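Local coordinates for membrane-associated protein VP24 (Marburg virus - Musoke, Kenya, 1980, PDB 4OR8) that may act as a minor matrix protein of the virion, with a role in nucleocapsid assembly and in budding of the virus, at residues B[115-119]-B[120-124]; B[36-39]-B[40-44]. All coordinates share one frame; numbering follows the deposited sequence.

Contact 1 (B[115-119]-B[120-124]); sequences ALKDQ and ELQQS
Asp-118 and Leu-121 meet at the centre of a loop between helices 104-115 and 127-142, where two type I beta turns, Ala-115 to Asp-118 and Leu-121 to Ser-124, follow one another. The carbonyl oxygen of Asp-118, a buried residue, ties them together by accepting two backbone N-H groups. Leu-121 N lies 3.1 Å from Asp-118 O, and Gln-122 N is 3.2 Å from the same oxygen. The first turn is itself closed by Asp-118 N bonding to Ala-115 O.

The inner side is mostly apolar. Leu-121, with CG anti to its own backbone N (chi1 171°), sends CD2 back over the end of helix 104-115, 3.8 Å from Ala-115 O. Leu-116 turns away from the second turn to pack on Leu-136 and Leu-140 of helix 127-142, while Ala-115 and Asp-118 rest on Phe-174 of helix 161-178.

Toward solvent the fit is looser and more polar. The extended Gln-122 side chain passes over the first turn, its CD 3.7 Å from Lys-117 CA, and the doubly bent Lys-117 chain crosses it obliquely. On the flank nearer Lys-177, the buried Asp-118 runs side by side with the exposed Glu-120, their carboxylate planes 40° apart. Lys-177 forms a salt bridge with Glu-120 and a long, weak ion pair with Asp-118, which probably eases the proximity of the two acids. The closest touch between these two side chains is Asp-118 OD2 to Glu-120 CB, 3.4 Å.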
ATOM      1  N   ALA B 115       2.641  -6.291  18.212  1.00 19.70           N
ATOM      2  CA  ALA B 115       1.834  -7.465  17.882  1.00 17.65           C
ATOM      3  C   ALA B 115       2.028  -8.582  18.901  1.00 28.56           C
ATOM      4  O   ALA B 115       1.078  -9.274  19.267  1.00 30.76           O
ATOM      5  CB  ALA B 115       2.173  -7.963  16.494  1.00 15.46           C
ATOM      6  N   LEU B 116       3.261  -8.755  19.362  1.00 24.75           N
ATOM      7  CA  LEU B 116       3.559  -9.774  20.364  1.00 21.73           C
ATOM      8  C   LEU B 116       2.851  -9.524  21.694  1.00 28.11           C
ATOM      9  O   LEU B 116       2.745 -10.430  22.522  1.00 34.52           O
ATOM     10  CB  LEU B 116       5.068  -9.887  20.599  1.00 21.50           C
ATOM     11  CG  LEU B 116       5.867 -10.914  19.794  1.00 19.84           C
ATOM     12  CD1 LEU B 116       5.636 -10.757  18.305  1.00 19.56           C
ATOM     13  CD2 LEU B 116       7.345 -10.782  20.118  1.00 21.36           C
ATOM     14  N   LYS B 117       2.377  -8.300  21.908  1.00 26.32           N
ATOM     15  CA  LYS B 117       1.682  -7.989  23.154  1.00 30.76           C
ATOM     16  C   LYS B 117       0.169  -7.960  22.963  1.00 30.15           C
ATOM     17  O   LYS B 117      -0.554  -7.567  23.873  1.00 33.31           O
ATOM     18  CB  LYS B 117       2.169  -6.671  23.773  1.00 31.83           C
ATOM     19  CG  LYS B 117       3.653  -6.650  24.123  1.00 43.93           C
ATOM     20  CD  LYS B 117       4.032  -7.759  25.097  1.00 52.37           C
ATOM     21  CE  LYS B 117       3.384  -7.543  26.458  1.00 66.72           C
ATOM     22  NZ  LYS B 117       3.706  -8.643  27.411  1.00 65.61           N
ATOM     23  N   ASP B 118      -0.305  -8.392  21.793  1.00 33.13           N
ATOM     24  CA  ASP B 118      -1.745  -8.443  21.515  1.00 27.48           C
ATOM     25  C   ASP B 118      -2.470  -9.328  22.531  1.00 37.65           C
ATOM     26  O   ASP B 118      -2.038 -10.445  22.813  1.00 41.36           O
ATOM     27  CB  ASP B 118      -2.022  -8.937  20.086  1.00 33.45           C
ATOM     28  CG  ASP B 118      -3.449  -8.632  19.625  1.00 44.93           C
ATOM     29  OD1 ASP B 118      -3.840  -7.444  19.643  1.00 57.32           O
ATOM     30  OD2 ASP B 118      -4.184  -9.572  19.249  1.00 46.83           O
ATOM     31  N   GLN B 119      -3.574  -8.824  23.074  1.00 47.02           N
ATOM     32  CA  GLN B 119      -4.325  -9.525  24.117  1.00 46.61           C
ATOM     33  C   GLN B 119      -4.924 -10.849  23.642  1.00 36.43           C
ATOM     34  O   GLN B 119      -5.128 -11.773  24.430  1.00 32.45           O
ATOM     35  CB  GLN B 119      -5.432  -8.627  24.690  1.00 57.22           C
ATOM     36  CG  GLN B 119      -6.510  -8.211  23.684  1.00 64.71           C
ATOM     37  CD  GLN B 119      -6.054  -7.109  22.733  1.00 73.91           C
ATOM     38  OE1 GLN B 119      -5.195  -6.291  23.073  1.00 54.36           O
ATOM     39  NE2 GLN B 119      -6.628  -7.087  21.533  1.00 50.92           N
ATOM     40  N   GLU B 120      -5.203 -10.933  22.348  1.00 41.44           N
ATOM     41  CA  GLU B 120      -5.822 -12.118  21.781  1.00 37.86           C
ATOM     42  C   GLU B 120      -4.782 -13.214  21.592  1.00 42.43           C
ATOM     43  O   GLU B 120      -5.113 -14.396  21.531  1.00 39.29           O
ATOM     44  CB  GLU B 120      -6.484 -11.776  20.447  1.00 38.53           C
ATOM     45  CG  GLU B 120      -7.482 -12.808  19.959  1.00 48.41           C
ATOM     46  CD  GLU B 120      -8.313 -12.298  18.799  1.00 66.85           C
ATOM     47  OE1 GLU B 120      -8.048 -11.168  18.334  1.00 54.82           O
ATOM     48  OE2 GLU B 120      -9.231 -13.023  18.356  1.00 66.58           O
ATOM     49  N   LEU B 121      -3.519 -12.810  21.510  1.00 47.57           N
ATOM     50  CA  LEU B 121      -2.419 -13.748  21.322  1.00 31.33           C
ATOM     51  C   LEU B 121      -1.929 -14.350  22.638  1.00 36.40           C
ATOM     52  O   LEU B 121      -1.644 -15.544  22.718  1.00 41.20           O
ATOM     53  CB  LEU B 121      -1.256 -13.057  20.610  1.00 27.59           C
ATOM     54  CG  LEU B 121       0.056 -13.843  20.540  1.00 32.74           C
ATOM     55  CD1 LEU B 121      -0.165 -15.217  19.910  1.00 44.65           C
ATOM     56  CD2 LEU B 121       1.093 -13.060  19.754  1.00 25.20           C
ATOM     57  N   GLN B 122      -1.844 -13.512  23.664  1.00 28.89           N
ATOM     58  CA  GLN B 122      -1.272 -13.902  24.944  1.00 30.50           C
ATOM     59  C   GLN B 122      -2.292 -14.601  25.826  1.00 44.57           C
ATOM     60  O   GLN B 122      -2.057 -14.850  27.011  1.00 53.82           O
ATOM     61  CB  GLN B 122      -0.724 -12.665  25.638  1.00 44.27           C
ATOM     62  CG  GLN B 122       0.391 -12.018  24.869  1.00 30.94           C
ATOM     63  CD  GLN B 122       0.838 -10.750  25.521  1.00 55.47           C
ATOM     64  OE1 GLN B 122       0.015  -9.943  25.954  1.00 77.71           O
ATOM     65  NE2 GLN B 122       2.148 -10.563  25.619  1.00 73.98           N
ATOM     66  N   GLN B 123      -3.428 -14.934  25.233  1.00 38.31           N
ATOM     67  CA  GLN B 123      -4.522 -15.493  25.996  1.00 44.26           C
ATOM     68  C   GLN B 123      -4.479 -17.022  25.951  1.00 47.57           C
ATOM     69  O   GLN B 123      -4.919 -17.693  26.885  1.00 56.89           O
ATOM     70  CB  GLN B 123      -5.846 -14.898  25.504  1.00 36.70           C
ATOM     71  CG  GLN B 123      -7.000 -15.853  25.438  1.00 45.56           C
ATOM     72  CD  GLN B 123      -7.088 -16.546  24.096  1.00 70.75           C
ATOM     73  OE1 GLN B 123      -6.172 -16.455  23.274  1.00 58.92           O
ATOM     74  NE2 GLN B 123      -8.195 -17.241  23.862  1.00 61.31           N
ATOM     75  N   SER B 124      -3.888 -17.564  24.890  1.00 44.21           N
ATOM     76  CA  SER B 124      -3.780 -19.013  24.730  1.00 46.23           C
ATOM     77  C   SER B 124      -2.344 -19.522  24.849  1.00 38.67           C
ATOM     78  O   SER B 124      -2.046 -20.659  24.477  1.00 37.69           O
ATOM     79  CB  SER B 124      -4.373 -19.445  23.389  1.00 38.49           C
ATOM     80  OG  SER B 124      -3.748 -18.760  22.318  1.00 39.59           O
TER

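Contact 2 (B[36-39]-B[40-44]); sequences DLNS and TARWI
Arg-42 places its CG beside the backbone N and anti to the carbonyl carbon (chi1 -63°), then bends at chi3 (-113°), which brings its guanidinium back to Asp-36 across a short 3-10 turn that includes Asn-38 and Ser-39. Asp-36 meets it with CG anti to its own N (chi1 -152°). The two side chains cross at about a right angle and form a salt bridge in which NH2 of Arg-42 serves both carboxylate oxygens; its bond to Asp-36 OD2, 3.0 Å long, is weak. Ser-39 CB lies over one guanidinium face, offset toward the rim.

Asn-38 O accepts two bonds: Ala-41 N, 3.1 Å from Asn-38 O, closes the turn, and Arg-42 NE, within the guanidinium group, adds a weak one. Another weak bond, between backbone atoms, runs from Arg-42 N to Ser-39 O.

The buried side faces helix 161-178, where Leu-37, Ser-39 and Thr-40 touch Phe-164. Beyond the turn the chain enters strand 44-48. Thr-40 satisfies its buried hydroxyl within the turn, OG1 donating to Leu-37 O over 3.3 Å, nearly straight on to the carbonyl.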
ATOM      1  N   ASP B  36      11.931 -24.722  12.524  1.00 44.53           N
ATOM      2  CA  ASP B  36      12.925 -23.784  13.040  1.00 41.85           C
ATOM      3  C   ASP B  36      12.386 -22.932  14.189  1.00 49.69           C
ATOM      4  O   ASP B  36      11.927 -21.807  13.978  1.00 47.00           O
ATOM      5  CB  ASP B  36      13.424 -22.884  11.909  1.00 49.77           C
ATOM      6  CG  ASP B  36      14.840 -22.398  12.134  1.00 47.71           C
ATOM      7  OD1 ASP B  36      15.273 -22.345  13.303  1.00 49.36           O
ATOM      8  OD2 ASP B  36      15.520 -22.067  11.138  1.00 47.07           O
ATOM      9  N   LEU B  37      12.457 -23.465  15.404  1.00 45.33           N
ATOM     10  CA  LEU B  37      11.917 -22.786  16.579  1.00 32.06           C
ATOM     11  C   LEU B  37      12.718 -21.547  16.972  1.00 40.76           C
ATOM     12  O   LEU B  37      12.148 -20.552  17.420  1.00 43.07           O
ATOM     13  CB  LEU B  37      11.834 -23.748  17.764  1.00 35.24           C
ATOM     14  CG  LEU B  37      10.829 -24.896  17.651  1.00 45.73           C
ATOM     15  CD1 LEU B  37      10.938 -25.818  18.854  1.00 35.02           C
ATOM     16  CD2 LEU B  37       9.414 -24.362  17.515  1.00 25.12           C
ATOM     17  N   ASN B  38      14.036 -21.609  16.805  1.00 39.32           N
ATOM     18  CA  ASN B  38      14.915 -20.513  17.211  1.00 43.58           C
ATOM     19  C   ASN B  38      14.877 -19.308  16.272  1.00 44.82           C
ATOM     20  O   ASN B  38      15.549 -18.304  16.510  1.00 40.41           O
ATOM     21  CB  ASN B  38      16.352 -21.013  17.383  1.00 40.90           C
ATOM     22  CG  ASN B  38      16.732 -22.061  16.354  1.00 62.55           C
ATOM     23  OD1 ASN B  38      15.922 -22.922  16.002  1.00 57.96           O
ATOM     24  ND2 ASN B  38      17.966 -21.995  15.867  1.00 52.84           N
ATOM     25  N   SER B  39      14.081 -19.412  15.213  1.00 47.67           N
ATOM     26  CA  SER B  39      13.926 -18.324  14.253  1.00 41.59           C
ATOM     27  C   SER B  39      13.204 -17.133  14.875  1.00 36.56           C
ATOM     28  O   SER B  39      13.318 -16.006  14.394  1.00 40.52           O
ATOM     29  CB  SER B  39      13.162 -18.812  13.022  1.00 39.08           C
ATOM     30  OG  SER B  39      11.926 -19.403  13.392  1.00 38.76           O
ATOM     31  N   THR B  40      12.462 -17.390  15.947  1.00 31.17           N
ATOM     32  CA  THR B  40      11.744 -16.340  16.661  1.00 35.80           C
ATOM     33  C   THR B  40      12.700 -15.425  17.418  1.00 31.67           C
ATOM     34  O   THR B  40      12.342 -14.307  17.784  1.00 30.44           O
ATOM     35  CB  THR B  40      10.758 -16.931  17.675  1.00 30.69           C
ATOM     36  OG1 THR B  40      11.486 -17.611  18.706  1.00 37.38           O
ATOM     37  CG2 THR B  40       9.823 -17.911  16.998  1.00 31.12           C
ATOM     38  N   ALA B  41      13.913 -15.909  17.658  1.00 35.39           N
ATOM     39  CA  ALA B  41      14.901 -15.139  18.403  1.00 34.09           C
ATOM     40  C   ALA B  41      15.873 -14.429  17.468  1.00 38.54           C
ATOM     41  O   ALA B  41      16.796 -13.749  17.918  1.00 37.66           O
ATOM     42  CB  ALA B  41      15.650 -16.034  19.374  1.00 31.62           C
ATOM     43  N   ARG B  42      15.656 -14.587  16.167  1.00 34.71           N
ATOM     44  CA  ARG B  42      16.511 -13.958  15.167  1.00 35.42           C
ATOM     45  C   ARG B  42      15.791 -12.835  14.429  1.00 39.66           C
ATOM     46  O   ARG B  42      14.583 -12.899  14.202  1.00 40.77           O
ATOM     47  CB  ARG B  42      17.002 -14.993  14.155  1.00 43.40           C
ATOM     48  CG  ARG B  42      17.873 -16.090  14.737  1.00 37.48           C
ATOM     49  CD  ARG B  42      18.244 -17.100  13.666  1.00 51.01           C
ATOM     50  NE  ARG B  42      17.637 -18.407  13.906  1.00 59.71           N
ATOM     51  CZ  ARG B  42      17.555 -19.372  12.995  1.00 60.68           C
ATOM     52  NH1 ARG B  42      18.030 -19.177  11.772  1.00 67.32           N
ATOM     53  NH2 ARG B  42      16.990 -20.530  13.305  1.00 52.73           N
ATOM     54  N   TRP B  43      16.548 -11.810  14.054  1.00 40.02           N
ATOM     55  CA  TRP B  43      16.040 -10.733  13.214  1.00 29.99           C
ATOM     56  C   TRP B  43      16.984 -10.548  12.031  1.00 36.00           C
ATOM     57  O   TRP B  43      17.918  -9.746  12.087  1.00 39.45           O
ATOM     58  CB  TRP B  43      15.922  -9.439  14.016  1.00 28.51           C
ATOM     59  CG  TRP B  43      15.390  -8.279  13.231  1.00 32.59           C
ATOM     60  CD1 TRP B  43      16.114  -7.263  12.679  1.00 33.57           C
ATOM     61  CD2 TRP B  43      14.018  -8.014  12.912  1.00 35.44           C
ATOM     62  NE1 TRP B  43      15.278  -6.380  12.038  1.00 37.18           N
ATOM     63  CE2 TRP B  43      13.986  -6.819  12.166  1.00 35.95           C
ATOM     64  CE3 TRP B  43      12.815  -8.671  13.185  1.00 30.84           C
ATOM     65  CZ2 TRP B  43      12.799  -6.265  11.689  1.00 25.12           C
ATOM     66  CZ3 TRP B  43      11.637  -8.121  12.710  1.00 30.11           C
ATOM     67  CH2 TRP B  43      11.637  -6.930  11.970  1.00 24.67           C
ATOM     68  N   ILE B  44      16.736 -11.301  10.963  1.00 32.97           N
ATOM     69  CA  ILE B  44      17.651 -11.346   9.828  1.00 40.49           C
ATOM     70  C   ILE B  44      17.288 -10.352   8.729  1.00 31.94           C
ATOM     71  O   ILE B  44      16.479 -10.656   7.853  1.00 31.96           O
ATOM     72  CB  ILE B  44      17.706 -12.758   9.205  1.00 40.62           C
ATOM     73  CG1 ILE B  44      17.811 -13.827  10.297  1.00 42.91           C
ATOM     74  CG2 ILE B  44      18.868 -12.861   8.229  1.00 26.44           C
ATOM     75  CD1 ILE B  44      19.082 -13.745  11.113  1.00 47.59           C
TER

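Contacts 1 and 2 are both local, partly buried turns in loops, and their nearest atoms are about 7 Å apart without touching. Both lean on helix 161-178, contact 1 through Phe-174 and contact 2 through Phe-164; contact 1 also reaches helix 127-142 through Leu-116, and the chain following the turn of contact 2 does so through Trp-43. Their settings differ: residues 115-124 join two helices, whereas 36-44 lead into an outer strand of a three-stranded antiparallel sheet. So does their chemistry. Contact 1 has two acids side by side and finds its countercharge outside, in Lys-177; contact 2 pairs acid and base within its own span. Glu-120 and Asp-36 are exposed, whereas Asp-118 is buried.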